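Local structure of Alpha/beta hydrolase (Legionella pneumophila subsp. pneumophila str. Philadelphia 1, 4EZI) at residues V191-P196 against D364-F369. The protein is of unknown function but has the alpha/beta-hydrolase fold and may act as a lipase that cleaves triacylglycerols. Numbering follows the deposited sequence.
Sequences VSAVAP and DFFKQF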
loop_
_atom_site.group_PDB
_atom_site.type_symbol
_atom_site.label_atom_id
_atom_site.label_comp_id
_atom_site.label_asym_id
_atom_site.label_seq_id
_atom_site.Cartn_x
_atom_site.Cartn_y
_atom_site.Cartn_z
ATOM N N VAL A 191 -5.906 3.751 -17.065
ATOM C CA VAL A 191 -6.068 3.951 -15.639
ATOM C C VAL A 191 -7.015 5.142 -15.490
ATOM O O VAL A 191 -6.802 6.182 -16.131
ATOM C CB VAL A 191 -4.729 4.219 -14.935
ATOM C CG1 VAL A 191 -4.957 4.542 -13.439
ATOM C CG2 VAL A 191 -3.766 3.061 -15.112
ATOM N N SER A 192 -8.074 4.990 -14.695
ATOM C CA SER A 192 -9.145 5.997 -14.576
ATOM C C SER A 192 -8.888 7.041 -13.496
ATOM O O SER A 192 -9.238 8.198 -13.664
ATOM C CB SER A 192 -10.500 5.319 -14.318
ATOM O OG SER A 192 -10.742 4.277 -15.248
ATOM N N ALA A 193 -8.297 6.646 -12.373
ATOM C CA ALA A 193 -8.049 7.586 -11.279
ATOM C C ALA A 193 -7.144 6.904 -10.271
ATOM O O ALA A 193 -7.190 5.681 -10.099
ATOM C CB ALA A 193 -9.323 8.016 -10.596
ATOM N N VAL A 194 -6.341 7.702 -9.575
ATOM C CA VAL A 194 -5.325 7.227 -8.634
ATOM C C VAL A 194 -5.396 8.116 -7.385
ATOM O O VAL A 194 -5.361 9.338 -7.507
ATOM C CB VAL A 194 -3.929 7.278 -9.285
ATOM C CG1 VAL A 194 -2.876 6.743 -8.313
ATOM C CG2 VAL A 194 -3.926 6.461 -10.567
ATOM N N ALA A 195 -5.433 7.513 -6.196
ATOM C CA ALA A 195 -5.571 8.274 -4.965
ATOM C C ALA A 195 -4.735 7.633 -3.830
ATOM O O ALA A 195 -5.260 6.931 -2.967
ATOM C CB ALA A 195 -7.035 8.402 -4.553
ATOM N N PRO A 196 -3.411 7.861 -3.812
ATOM C CA PRO A 196 -2.589 7.400 -2.702
ATOM C C PRO A 196 -2.940 8.147 -1.430
ATOM O O PRO A 196 -2.962 9.370 -1.425
ATOM C CB PRO A 196 -1.165 7.729 -3.156
ATOM C CG PRO A 196 -1.344 8.896 -4.015
ATOM C CD PRO A 196 -2.616 8.640 -4.773
ATOM N N ASP A 364 -14.880 8.770 -2.963
ATOM C CA ASP A 364 -15.543 9.909 -3.598
ATOM C C ASP A 364 -14.809 10.363 -4.864
ATOM O O ASP A 364 -15.437 10.737 -5.859
ATOM C CB ASP A 364 -15.681 11.060 -2.626
ATOM C CG ASP A 364 -16.732 10.831 -1.568
ATOM O OD1 ASP A 364 -17.611 9.961 -1.729
ATOM O OD2 ASP A 364 -16.705 11.585 -0.570
ATOM N N PHE A 365 -13.484 10.347 -4.828
ATOM C CA PHE A 365 -12.684 10.678 -5.995
ATOM C C PHE A 365 -12.934 9.700 -7.139
ATOM O O PHE A 365 -13.141 10.112 -8.285
ATOM C CB PHE A 365 -11.211 10.690 -5.612
ATOM C CG PHE A 365 -10.283 11.255 -6.648
ATOM C CD1 PHE A 365 -10.340 12.591 -7.007
ATOM C CD2 PHE A 365 -9.327 10.454 -7.248
ATOM C CE1 PHE A 365 -9.442 13.120 -7.926
ATOM C CE2 PHE A 365 -8.446 10.960 -8.179
ATOM C CZ PHE A 365 -8.496 12.308 -8.505
ATOM N N PHE A 366 -12.962 8.416 -6.831
ATOM C CA PHE A 366 -13.210 7.418 -7.852
ATOM C C PHE A 366 -14.607 7.542 -8.441
ATOM O O PHE A 366 -14.796 7.442 -9.660
ATOM C CB PHE A 366 -12.972 6.010 -7.305
ATOM C CG PHE A 366 -11.538 5.759 -6.910
ATOM C CD1 PHE A 366 -10.500 6.556 -7.405
ATOM C CD2 PHE A 366 -11.229 4.756 -6.005
ATOM C CE1 PHE A 366 -9.206 6.320 -7.045
ATOM C CE2 PHE A 366 -9.904 4.512 -5.641
ATOM C CZ PHE A 366 -8.893 5.294 -6.157
ATOM N N LYS A 367 -15.581 7.835 -7.602
ATOM C CA LYS A 367 -16.946 8.035 -8.093
ATOM C C LYS A 367 -17.027 9.210 -9.079
ATOM O O LYS A 367 -17.751 9.140 -10.082
ATOM C CB LYS A 367 -17.906 8.227 -6.931
ATOM C CG LYS A 367 -18.204 6.940 -6.157
ATOM C CD LYS A 367 -19.182 6.058 -6.931
ATOM C CE LYS A 367 -19.179 4.633 -6.426
ATOM N NZ LYS A 367 -19.999 3.755 -7.322
ATOM N N GLN A 368 -16.263 10.274 -8.817
ATOM C CA GLN A 368 -16.215 11.420 -9.706
ATOM C C GLN A 368 -15.777 10.997 -11.094
ATOM O O GLN A 368 -16.356 11.436 -12.086
ATOM C CB GLN A 368 -15.283 12.492 -9.149
ATOM C CG GLN A 368 -15.172 13.722 -10.024
ATOM C CD GLN A 368 -14.266 14.789 -9.444
ATOM O OE1 GLN A 368 -14.024 14.838 -8.234
ATOM N NE2 GLN A 368 -13.771 15.665 -10.318
ATOM N N PHE A 369 -14.766 10.145 -11.176
ATOM C CA PHE A 369 -14.245 9.698 -12.451
ATOM C C PHE A 369 -14.983 8.512 -13.043
ATOM O O PHE A 369 -14.922 8.299 -14.255
ATOM C CB PHE A 369 -12.711 9.587 -12.401
ATOM C CG PHE A 369 -12.094 10.927 -12.269
ATOM C CD1 PHE A 369 -12.075 11.769 -13.373
ATOM C CD2 PHE A 369 -11.710 11.438 -11.029
ATOM C CE1 PHE A 369 -11.633 13.059 -13.252
ATOM C CE2 PHE A 369 -11.245 12.733 -10.915
ATOM C CZ PHE A 369 -11.211 13.538 -12.038
#
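The methyl of A193 fits among three phenylalanines of the helix: its CB lies 3.7 Å from CD1 of F366 and 3.9 Å from CE2 of F365, with CB of F369 close by. F365 and F366 reach the strand by different routes. In F365, CG stands anti to the backbone N (chi1 -169°); in F366 it is anti to the carbonyl carbon instead (chi1 -64°). The two rings lie on either side of the A193 and A195 methyls. F366 brings CE1 and CZ alongside the strand, with CE1 3.9 Å from CB of A195, and it presents its edge to V194 N. F365 approaches obliquely, its CE2 coming 3.5 Å from V194 O.

This is the layered packing of an alpha/beta-hydrolase: helix 355-370 packs on one face of the central sheet, over strands 162-168, 193-197 and 310-314, while V194 points to the other face, against T175 and F179 of helix 170-185. Segments 193-196 and 364-369 run nearly antiparallel, at 171°, their axes 8.5 Å apart at closest. Alanine suits both helix-facing positions because a single methyl offers the rings an apolar surface yet lets them lie close to the backbone. Phenylalanine suits the helix side because its flat ring also spreads onto neighbouring strands, F365 touching L311 and F366 meeting the ring of Y164. One turn on, F369 sets CD2 over the centre of the F365 ring, 4.1 Å above its plane, and CB of F369 sits 3.9 Å from S192 O. S192, just ahead of the strand, accepts a hydrogen bond on OG from L163 N of strand 162-168.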